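PDB 6CC2: cell division control protein 45 cdc45 putative from Entamoeba histolytica, which probably acts in DNA replication as the Cdc45 component of the replicative CMG helicase, as in other eukaryotes. Local coordinates for residues M1-L11 against N119-Y130; K40-D49 against K195-A204. All blocks are in the same frame, centred on the assembly; numbering follows the deposited sequence.

Contact 1 and contact 2 have their centres about 19 Å apart, on the same side of the centre of the chain, and their nearest atoms stay about 7 Å from each other. Their segments alternate along the chain: 1-11, 40-49, 119-130, then 195-204. Contact 1 pairs strands 2-3 and 122-125 at one edge of the six-stranded parallel sheet, whereas contact 2 sets helix 33-48, which lies between two strands of that sheet in sequence, against helix 199-213. Helix 8-20 begins within contact 1 and touches contact 2 at Met45, and helix 182-192 packs on both. Contact 1 thus forms one border of the sheet, and contact 2 joins the same alpha/beta unit to helix 199-213.

Contact 1: M1-L11 against N119-Y130; sequences MIINGTSFEEL and NTNIGLITSNEY. With EDO (1,2-ethanediol), chain I.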
loop_
_atom_site.group_PDB
_atom_site.type_symbol
_atom_site.label_atom_id
_atom_site.label_comp_id
_atom_site.label_asym_id
_atom_site.label_seq_id
_atom_site.Cartn_x
_atom_site.Cartn_y
_atom_site.Cartn_z
HETATM N N MSE A 1 2.151 6.445 26.182
HETATM C CA MSE A 1 1.220 7.560 26.348
HETATM C C MSE A 1 0.811 8.130 24.998
HETATM O O MSE A 1 1.498 7.928 24.000
HETATM C CB MSE A 1 1.841 8.659 27.207
HETATM C CG MSE A 1 3.111 9.262 26.644
HETATM SE SE MSE A 1 3.795 10.699 27.778
HETATM C CE MSE A 1 5.458 11.063 26.823
ATOM N N ILE A 2 -0.322 8.813 24.969
ATOM C CA ILE A 2 -0.804 9.476 23.754
ATOM C C ILE A 2 -0.250 10.897 23.719
ATOM O O ILE A 2 -0.392 11.654 24.692
ATOM C CB ILE A 2 -2.338 9.492 23.704
ATOM C CG1 ILE A 2 -2.896 8.066 23.662
ATOM C CG2 ILE A 2 -2.824 10.299 22.505
ATOM C CD1 ILE A 2 -2.526 7.295 22.440
ATOM N N ILE A 3 0.396 11.251 22.609
ATOM C CA ILE A 3 0.901 12.605 22.368
ATOM C C ILE A 3 -0.007 13.245 21.327
ATOM O O ILE A 3 -0.218 12.675 20.252
ATOM C CB ILE A 3 2.359 12.591 21.872
ATOM C CG1 ILE A 3 3.255 11.789 22.815
ATOM C CG2 ILE A 3 2.892 14.007 21.721
ATOM C CD1 ILE A 3 3.180 12.211 24.267
ATOM N N ASN A 4 -0.540 14.410 21.641
ATOM C CA ASN A 4 -1.423 15.137 20.744
ATOM C C ASN A 4 -0.808 16.503 20.434
ATOM O O ASN A 4 0.317 16.802 20.826
ATOM C CB ASN A 4 -2.824 15.258 21.357
ATOM C CG ASN A 4 -2.881 16.258 22.491
ATOM O OD1 ASN A 4 -2.446 15.977 23.608
ATOM N ND2 ASN A 4 -3.429 17.431 22.214
ATOM N N GLY A 5 -1.570 17.338 19.727
ATOM C CA GLY A 5 -1.033 18.594 19.234
ATOM C C GLY A 5 -0.549 19.529 20.319
ATOM O O GLY A 5 0.361 20.328 20.091
ATOM N N THR A 6 -1.165 19.471 21.500
ATOM C CA THR A 6 -0.736 20.341 22.579
ATOM C C THR A 6 0.688 20.049 23.041
ATOM O O THR A 6 1.252 20.866 23.781
ATOM C CB THR A 6 -1.702 20.215 23.762
ATOM O OG1 THR A 6 -1.466 21.282 24.683
ATOM C CG2 THR A 6 -1.508 18.887 24.473
ATOM N N SER A 7 1.279 18.932 22.625
ATOM C CA SER A 7 2.620 18.547 23.039
ATOM C C SER A 7 3.640 18.607 21.911
ATOM O O SER A 7 4.811 18.297 22.142
ATOM C CB SER A 7 2.604 17.120 23.621
ATOM O OG SER A 7 1.700 17.033 24.712
ATOM N N PHE A 8 3.234 18.989 20.698
ATOM C CA PHE A 8 4.167 18.958 19.577
ATOM C C PHE A 8 5.319 19.937 19.788
ATOM O O PHE A 8 6.464 19.653 19.416
ATOM C CB PHE A 8 3.447 19.285 18.265
ATOM C CG PHE A 8 2.493 18.221 17.786
ATOM C CD1 PHE A 8 2.437 16.978 18.384
ATOM C CD2 PHE A 8 1.652 18.482 16.718
ATOM C CE1 PHE A 8 1.557 16.003 17.920
ATOM C CE2 PHE A 8 0.763 17.521 16.250
ATOM C CZ PHE A 8 0.719 16.284 16.861
ATOM N N GLU A 9 5.030 21.104 20.361
ATOM C CA GLU A 9 6.077 22.095 20.599
ATOM C C GLU A 9 7.138 21.547 21.548
ATOM O O GLU A 9 8.342 21.626 21.271
ATOM C CB GLU A 9 5.467 23.384 21.146
ATOM C CG GLU A 9 6.457 24.538 21.217
ATOM C CD GLU A 9 5.842 25.806 21.784
ATOM O OE1 GLU A 9 4.616 25.822 22.026
ATOM O OE2 GLU A 9 6.588 26.782 21.990
ATOM N N GLU A 10 6.707 20.974 22.673
ATOM C CA GLU A 10 7.655 20.382 23.611
ATOM C C GLU A 10 8.430 19.242 22.961
ATOM O O GLU A 10 9.634 19.076 23.195
ATOM C CB GLU A 10 6.908 19.897 24.853
ATOM C CG GLU A 10 7.800 19.266 25.913
ATOM C CD GLU A 10 7.016 18.769 27.114
ATOM O OE1 GLU A 10 5.824 19.123 27.239
ATOM O OE2 GLU A 10 7.593 18.021 27.930
ATOM N N LEU A 11 7.760 18.437 22.129
ATOM C CA LEU A 11 8.427 17.325 21.467
ATOM C C LEU A 11 9.549 17.820 20.571
ATOM O O LEU A 11 10.683 17.331 20.645
ATOM C CB LEU A 11 7.402 16.518 20.669
ATOM C CG LEU A 11 7.848 15.161 20.118
ATOM C CD1 LEU A 11 6.642 14.268 19.816
ATOM C CD2 LEU A 11 8.711 15.321 18.876
ATOM N N ASN A 119 2.393 3.378 29.063
ATOM C CA ASN A 119 3.823 3.566 29.262
ATOM C C ASN A 119 4.180 5.029 29.022
ATOM O O ASN A 119 4.030 5.536 27.902
ATOM C CB ASN A 119 4.598 2.658 28.316
ATOM C CG ASN A 119 6.086 2.613 28.629
ATOM O OD1 ASN A 119 6.706 3.641 28.919
ATOM N ND2 ASN A 119 6.655 1.417 28.594
ATOM N N THR A 120 4.679 5.698 30.060
ATOM C CA THR A 120 5.035 7.104 29.917
ATOM C C THR A 120 6.249 7.325 29.024
ATOM O O THR A 120 6.519 8.479 28.661
ATOM C CB THR A 120 5.299 7.728 31.300
ATOM O OG1 THR A 120 6.200 6.895 32.037
ATOM C CG2 THR A 120 4.007 7.873 32.075
ATOM N N ASN A 121 6.975 6.272 28.666
ATOM C CA ASN A 121 8.188 6.379 27.863
ATOM C C ASN A 121 7.962 6.029 26.398
ATOM O O ASN A 121 8.921 5.959 25.633
ATOM C CB ASN A 121 9.274 5.472 28.444
ATOM C CG ASN A 121 10.666 6.032 28.242
ATOM O OD1 ASN A 121 11.250 5.913 27.163
ATOM N ND2 ASN A 121 11.210 6.648 29.287
ATOM N N ILE A 122 6.720 5.803 25.995
ATOM C CA ILE A 122 6.369 5.511 24.615
ATOM C C ILE A 122 5.416 6.608 24.158
ATOM O O ILE A 122 4.344 6.790 24.748
ATOM C CB ILE A 122 5.740 4.119 24.465
ATOM C CG1 ILE A 122 6.745 3.047 24.878
ATOM C CG2 ILE A 122 5.286 3.884 23.007
ATOM C CD1 ILE A 122 6.172 1.653 24.978
ATOM N N GLY A 123 5.825 7.358 23.141
ATOM C CA GLY A 123 5.029 8.467 22.655
ATOM C C GLY A 123 4.220 8.111 21.419
ATOM O O GLY A 123 4.757 8.111 20.305
ATOM N N LEU A 124 2.942 7.788 21.612
ATOM C CA LEU A 124 2.029 7.501 20.512
ATOM C C LEU A 124 1.470 8.812 19.969
ATOM O O LEU A 124 0.638 9.455 20.611
ATOM C CB LEU A 124 0.899 6.591 20.993
ATOM C CG LEU A 124 1.253 5.215 21.501
ATOM C CD1 LEU A 124 0.135 4.653 22.365
ATOM C CD2 LEU A 124 1.533 4.282 20.318
ATOM N N ILE A 125 1.912 9.208 18.797
ATOM C CA ILE A 125 1.578 10.521 18.253
ATOM C C ILE A 125 0.264 10.449 17.491
ATOM O O ILE A 125 0.081 9.599 16.606
ATOM C CB ILE A 125 2.706 11.061 17.359
ATOM C CG1 ILE A 125 3.981 11.211 18.169
ATOM C CG2 ILE A 125 2.306 12.397 16.745
ATOM C CD1 ILE A 125 5.190 11.578 17.325
ATOM N N THR A 126 -0.660 11.345 17.847
ATOM C CA THR A 126 -1.905 11.525 17.119
ATOM C C THR A 126 -2.058 13.007 16.809
ATOM O O THR A 126 -1.433 13.859 17.453
ATOM C CB THR A 126 -3.124 11.058 17.928
ATOM O OG1 THR A 126 -3.383 12.015 18.957
ATOM C CG2 THR A 126 -2.874 9.698 18.557
ATOM N N SER A 127 -2.907 13.309 15.834
ATOM C CA SER A 127 -3.072 14.683 15.369
ATOM C C SER A 127 -4.094 15.486 16.157
ATOM O O SER A 127 -4.203 16.702 15.939
ATOM C CB SER A 127 -3.475 14.683 13.899
ATOM O OG SER A 127 -4.802 14.207 13.763
ATOM N N ASN A 128 -4.839 14.857 17.065
ATOM C CA ASN A 128 -5.879 15.575 17.790
ATOM C C ASN A 128 -5.302 16.780 18.525
ATOM O O ASN A 128 -4.096 16.876 18.776
ATOM C CB ASN A 128 -6.559 14.657 18.806
ATOM C CG ASN A 128 -6.735 13.245 18.298
ATOM O OD1 ASN A 128 -7.357 13.014 17.260
ATOM N ND2 ASN A 128 -6.168 12.287 19.022
ATOM N N GLU A 129 -6.190 17.713 18.878
ATOM C CA GLU A 129 -5.831 18.856 19.706
ATOM C C GLU A 129 -6.430 18.796 21.103
ATOM O O GLU A 129 -6.058 19.614 21.953
ATOM C CB GLU A 129 -6.274 20.166 19.036
ATOM C CG GLU A 129 -5.462 20.566 17.812
ATOM C CD GLU A 129 -4.046 20.993 18.155
ATOM O OE1 GLU A 129 -3.809 21.436 19.302
ATOM O OE2 GLU A 129 -3.168 20.880 17.274
ATOM N N TYR A 130 -7.345 17.867 21.365
ATOM C CA TYR A 130 -7.998 17.794 22.667
ATOM C C TYR A 130 -7.015 17.389 23.762
ATOM O O TYR A 130 -6.062 16.650 23.513
ATOM C CB TYR A 130 -9.183 16.820 22.628
ATOM C CG TYR A 130 -8.864 15.441 22.088
ATOM C CD1 TYR A 130 -7.960 14.608 22.736
ATOM C CD2 TYR A 130 -9.489 14.963 20.945
ATOM C CE1 TYR A 130 -7.668 13.350 22.247
ATOM C CE2 TYR A 130 -9.205 13.703 20.457
ATOM C CZ TYR A 130 -8.297 12.900 21.112
ATOM O OH TYR A 130 -8.009 11.644 20.628
HETATM C C1 EDO I . -6.568 13.417 25.572
HETATM O O1 EDO I . -7.378 14.595 25.653
HETATM C C2 EDO I . -7.454 12.189 25.393
HETATM O O2 EDO I . -6.639 11.054 25.089
#
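Met1 to Gly5 bond the 119-130 segment through backbone groups. Leu124 N donates to Met1 O, Ile3 N to Leu124 O (2.7 Å, N-H...O 173°) and Thr126 N to Ile3 O, the ladder of a parallel pair with Ile2 opposite Leu124 and Ile3 opposite Ile125. Past the ladder, Gly5 N continues to Asn128 O at 2.7 Å. At the other end, the N-terminal nitrogen of Met1 bonds both Ile122 O (2.6 Å) and Asn119 O (2.7 Å), the carbonyls bounding a type I turn, and Asn116 is a further backbone partner of Met1; the Asn119 side chain closes an Asx turn through Asn121 N. The extended Met1 side chain lays CE against Thr120 O (3.3 Å).

Apolar contacts lie on both faces. On one, Ile2 CD1 meets Leu124 CD1 at 3.8 Å, and Phe112 touches both residues. On the other, Ile125 sends CG2, anti to the backbone N, to Phe8 CE1, while its CD1 meets Leu11 CD1 at 3.9 Å.

Gly5 CA sits over the centre of one face of the Phe8 ring, and Thr126 O approaches the edge, 3.3 Å from Phe8 CZ.

With strand 102-106 bonded to the far side of 122-125, strand 2-3 borders a six-stranded parallel sheet, and its chain leads through a short loop, Asn4 to Ser7, into helix 8-20, an alpha/beta arrangement consistent with the N-terminal DHH-like fold of Cdc45.

Contact 2: K40-D49 against K195-A204; sequences KILSMMFEKD and KVENDMYWYA. With EDO (1,2-ethanediol), chain J; EDO (1,2-ethanediol), chain B.
Tyr203 receives two side chains of the 40-49 helix in different ways. Lys40 comes over one face: CG lies 4.1 Å from the ring centroid in a CH-pi contact, and the bend at chi2 (62°) carries Lys40 CE to 3.7 Å from Tyr203 CE2, before NZ bonds to Ser386. Met44, a selenomethionine, instead meets the edge: SE lies 3.6 Å from Tyr203 CE2, and the line from ring centroid to SE is 81° off the ring normal, a Met-aromatic contact. A turn at its last torsion then brings Met44 CE to Met200 CG and the Glu197 carboxylate.

Met200 SE reaches Ile41 CG2 (4.0 Å) and its CE goes on to Met45 CG. These chains pack between two roughly antiparallel helices, 156° between directions and 10.6 Å between segment axes, where helix 199-213 meets helix 33-48 of the N-terminal alpha/beta unit; helix 182-192 adds Ala186 and Ala190.

Charged groups line the border. Lys48 NZ forms a weakly bonded salt bridge to Glu197 OE2 at 3.1 Å, and a water donates to Met44 O and Glu197 OE1. Lys195 CD crosses Met45 SE at 4.0 Å; its NZ pairs with Asp49 OD2 in a salt bridge of doubtful detail, OD2 being modelled too close to Lys195 CE. Tyr12 OH also bonds OD2.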
loop_
_atom_site.group_PDB
_atom_site.type_symbol
_atom_site.label_atom_id
_atom_site.label_comp_id
_atom_site.label_asym_id
_atom_site.label_seq_id
_atom_site.Cartn_x
_atom_site.Cartn_y
_atom_site.Cartn_z
ATOM N N LYS A 40 9.139 11.580 4.616
ATOM C CA LYS A 40 9.484 12.744 3.796
ATOM C C LYS A 40 9.115 14.042 4.501
ATOM O O LYS A 40 9.934 14.976 4.588
ATOM C CB LYS A 40 8.761 12.634 2.434
ATOM C CG LYS A 40 8.938 13.824 1.499
ATOM C CD LYS A 40 10.379 14.029 1.125
ATOM C CE LYS A 40 10.543 15.149 0.117
ATOM N NZ LYS A 40 11.992 15.348 -0.251
ATOM N N ILE A 41 7.896 14.110 5.039
ATOM C CA ILE A 41 7.429 15.344 5.668
ATOM C C ILE A 41 8.241 15.657 6.922
ATOM O O ILE A 41 8.657 16.799 7.150
ATOM C CB ILE A 41 5.915 15.232 5.965
ATOM C CG1 ILE A 41 5.147 15.223 4.644
ATOM C CG2 ILE A 41 5.452 16.384 6.836
ATOM C CD1 ILE A 41 3.628 15.038 4.790
ATOM N N LEU A 42 8.467 14.643 7.770
ATOM C CA LEU A 42 9.352 14.839 8.909
ATOM C C LEU A 42 10.742 15.257 8.453
ATOM O O LEU A 42 11.379 16.140 9.058
ATOM C CB LEU A 42 9.432 13.579 9.754
ATOM C CG LEU A 42 8.117 13.153 10.414
ATOM C CD1 LEU A 42 8.287 11.738 10.978
ATOM C CD2 LEU A 42 7.674 14.120 11.487
ATOM N N SER A 43 11.257 14.616 7.403
ATOM C CA SER A 43 12.623 14.909 6.993
ATOM C C SER A 43 12.765 16.332 6.480
ATOM O O SER A 43 13.829 16.936 6.621
ATOM C CB SER A 43 13.084 13.907 5.939
ATOM O OG SER A 43 12.418 14.146 4.709
HETATM N N MSE A 44 11.718 16.896 5.898
HETATM C CA MSE A 44 11.763 18.274 5.425
HETATM C C MSE A 44 11.938 19.257 6.579
HETATM O O MSE A 44 12.696 20.218 6.475
HETATM C CB MSE A 44 10.495 18.618 4.644
HETATM C CG MSE A 44 10.373 17.848 3.356
HETATM SE SE MSE A 44 8.562 17.909 2.660
HETATM C CE MSE A 44 8.532 19.767 2.011
HETATM N N MSE A 45 11.198 19.024 7.662
HETATM C CA MSE A 45 11.327 19.833 8.869
HETATM C C MSE A 45 12.715 19.659 9.463
HETATM O O MSE A 45 13.374 20.632 9.800
HETATM C CB MSE A 45 10.263 19.434 9.887
HETATM C CG MSE A 45 8.856 19.831 9.479
HETATM SE SE MSE A 45 7.612 19.489 10.925
HETATM C CE MSE A 45 7.113 17.665 10.435
ATOM N N PHE A 46 13.144 18.400 9.602
ATOM C CA PHE A 46 14.458 18.131 10.183
ATOM C C PHE A 46 15.572 18.790 9.384
ATOM O O PHE A 46 16.489 19.389 9.970
ATOM C CB PHE A 46 14.699 16.623 10.260
ATOM C CG PHE A 46 13.762 15.883 11.168
ATOM C CD1 PHE A 46 12.960 16.551 12.081
ATOM C CD2 PHE A 46 13.671 14.497 11.092
ATOM C CE1 PHE A 46 12.103 15.854 12.906
ATOM C CE2 PHE A 46 12.821 13.806 11.927
ATOM C CZ PHE A 46 12.055 14.494 12.845
ATOM N N GLU A 47 15.515 18.702 8.053
ATOM C CA GLU A 47 16.519 19.350 7.216
ATOM C C GLU A 47 16.580 20.848 7.489
ATOM O O GLU A 47 17.664 21.420 7.673
ATOM C CB GLU A 47 16.218 19.107 5.739
ATOM C CG GLU A 47 16.465 17.697 5.246
ATOM C CD GLU A 47 15.947 17.488 3.830
ATOM O OE1 GLU A 47 15.851 18.479 3.074
ATOM O OE2 GLU A 47 15.624 16.334 3.477
ATOM N N LYS A 48 15.419 21.503 7.522
ATOM C CA LYS A 48 15.389 22.950 7.707
ATOM C C LYS A 48 15.976 23.356 9.050
ATOM O O LYS A 48 16.537 24.444 9.173
ATOM C CB LYS A 48 13.949 23.453 7.572
ATOM C CG LYS A 48 13.831 24.886 7.094
ATOM C CD LYS A 48 12.851 25.000 5.933
ATOM C CE LYS A 48 13.427 24.397 4.660
ATOM N NZ LYS A 48 12.430 24.379 3.553
ATOM N N ASP A 49 15.895 22.487 10.055
ATOM C CA ASP A 49 16.395 22.779 11.391
ATOM C C ASP A 49 17.771 22.166 11.668
ATOM O O ASP A 49 18.268 22.261 12.794
ATOM C CB ASP A 49 15.398 22.296 12.441
ATOM C CG ASP A 49 14.155 23.154 12.506
ATOM O OD1 ASP A 49 14.299 24.392 12.642
ATOM O OD2 ASP A 49 13.038 22.583 12.425
ATOM N N LYS A 195 5.523 25.192 10.501
ATOM C CA LYS A 195 6.606 24.735 9.634
ATOM C C LYS A 195 6.078 24.161 8.332
ATOM O O LYS A 195 6.814 23.465 7.617
ATOM C CB LYS A 195 7.462 23.684 10.361
ATOM C CG LYS A 195 7.989 24.159 11.721
ATOM C CD LYS A 195 8.705 23.024 12.455
ATOM C CE LYS A 195 10.188 23.012 12.167
ATOM N NZ LYS A 195 10.881 24.166 12.816
ATOM N N VAL A 196 4.811 24.393 8.009
ATOM C CA VAL A 196 4.239 23.771 6.832
ATOM C C VAL A 196 4.817 24.401 5.571
ATOM O O VAL A 196 4.984 25.629 5.479
ATOM C CB VAL A 196 2.703 23.854 6.873
ATOM C CG1 VAL A 196 2.213 25.261 6.897
ATOM C CG2 VAL A 196 2.112 23.104 5.674
ATOM N N GLU A 197 5.198 23.544 4.628
ATOM C CA GLU A 197 5.493 23.922 3.254
ATOM C C GLU A 197 4.405 23.334 2.364
ATOM O O GLU A 197 3.980 22.192 2.554
ATOM C CB GLU A 197 6.864 23.399 2.831
ATOM C CG GLU A 197 8.000 23.911 3.707
ATOM C CD GLU A 197 9.295 23.163 3.474
ATOM O OE1 GLU A 197 9.810 22.556 4.435
ATOM O OE2 GLU A 197 9.795 23.183 2.332
ATOM N N ASN A 198 3.920 24.115 1.402
ATOM C CA ASN A 198 2.699 23.694 0.722
ATOM C C ASN A 198 2.886 22.403 -0.088
ATOM O O ASN A 198 1.917 21.689 -0.287
ATOM C CB ASN A 198 2.157 24.816 -0.139
ATOM C CG ASN A 198 1.517 25.911 0.693
ATOM O OD1 ASN A 198 1.650 25.920 1.921
ATOM N ND2 ASN A 198 0.849 26.841 0.045
ATOM N N ASP A 199 4.130 22.060 -0.469
ATOM C CA ASP A 199 4.368 20.769 -1.118
ATOM C C ASP A 199 3.952 19.597 -0.229
ATOM O O ASP A 199 3.673 18.497 -0.727
ATOM C CB ASP A 199 5.850 20.628 -1.471
ATOM C CG ASP A 199 6.171 21.112 -2.866
ATOM O OD1 ASP A 199 5.248 21.205 -3.701
ATOM O OD2 ASP A 199 7.356 21.383 -3.131
HETATM N N MSE A 200 3.959 19.786 1.092
HETATM C CA MSE A 200 3.564 18.714 2.001
HETATM C C MSE A 200 2.138 18.214 1.719
HETATM O O MSE A 200 1.802 17.067 2.019
HETATM C CB MSE A 200 3.667 19.185 3.437
HETATM C CG MSE A 200 5.078 19.430 3.900
HETATM SE SE MSE A 200 5.107 20.173 5.677
HETATM C CE MSE A 200 7.018 20.127 5.927
ATOM N N TYR A 201 1.295 19.047 1.120
ATOM C CA TYR A 201 -0.059 18.596 0.797
ATOM C C TYR A 201 -0.072 17.600 -0.363
ATOM O O TYR A 201 -0.889 16.666 -0.384
ATOM C CB TYR A 201 -0.954 19.799 0.491
ATOM C CG TYR A 201 -1.350 20.545 1.758
ATOM C CD1 TYR A 201 -2.493 20.179 2.458
ATOM C CD2 TYR A 201 -0.566 21.576 2.270
ATOM C CE1 TYR A 201 -2.856 20.838 3.625
ATOM C CE2 TYR A 201 -0.929 22.244 3.427
ATOM C CZ TYR A 201 -2.080 21.867 4.097
ATOM O OH TYR A 201 -2.430 22.520 5.259
ATOM N N TRP A 202 0.795 17.795 -1.360
ATOM C CA TRP A 202 0.976 16.790 -2.407
ATOM C C TRP A 202 1.396 15.455 -1.813
ATOM O O TRP A 202 0.818 14.407 -2.120
ATOM C CB TRP A 202 2.024 17.298 -3.397
ATOM C CG TRP A 202 2.509 16.332 -4.432
ATOM C CD1 TRP A 202 3.808 15.951 -4.645
ATOM C CD2 TRP A 202 1.727 15.658 -5.420
ATOM N NE1 TRP A 202 3.891 15.120 -5.725
ATOM C CE2 TRP A 202 2.621 14.900 -6.211
ATOM C CE3 TRP A 202 0.363 15.649 -5.747
ATOM C CZ2 TRP A 202 2.189 14.121 -7.288
ATOM C CZ3 TRP A 202 -0.062 14.863 -6.800
ATOM C CH2 TRP A 202 0.846 14.113 -7.563
ATOM N N TYR A 203 2.407 15.477 -0.940
ATOM C CA TYR A 203 2.848 14.231 -0.304
ATOM C C TYR A 203 1.722 13.641 0.531
ATOM O O TYR A 203 1.432 12.450 0.447
ATOM C CB TYR A 203 4.092 14.514 0.539
ATOM C CG TYR A 203 5.239 15.119 -0.265
ATOM C CD1 TYR A 203 5.450 14.783 -1.583
ATOM C CD2 TYR A 203 6.105 16.034 0.320
ATOM C CE1 TYR A 203 6.486 15.343 -2.323
ATOM C CE2 TYR A 203 7.149 16.606 -0.401
ATOM C CZ TYR A 203 7.331 16.248 -1.729
ATOM O OH TYR A 203 8.343 16.787 -2.471
ATOM N N ALA A 204 1.054 14.474 1.334
ATOM C CA ALA A 204 -0.034 13.956 2.151
ATOM C C ALA A 204 -1.149 13.380 1.289
ATOM O O ALA A 204 -1.785 12.373 1.664
ATOM C CB ALA A 204 -0.584 15.064 3.061
HETATM C C1 EDO J . 16.644 12.080 3.454
HETATM O O1 EDO J . 16.812 11.521 4.764
HETATM C C2 EDO J . 16.132 13.507 3.584
HETATM O O2 EDO J . 17.020 14.262 4.421
HETATM C C1 EDO B . -1.198 25.435 -4.320
HETATM O O1 EDO B . -2.464 25.296 -4.119
HETATM C C2 EDO B . -0.544 25.899 -3.017
HETATM O O2 EDO B . 0.768 26.304 -3.325
HETATM O O HOH W 1 12.849 21.371 4.180
#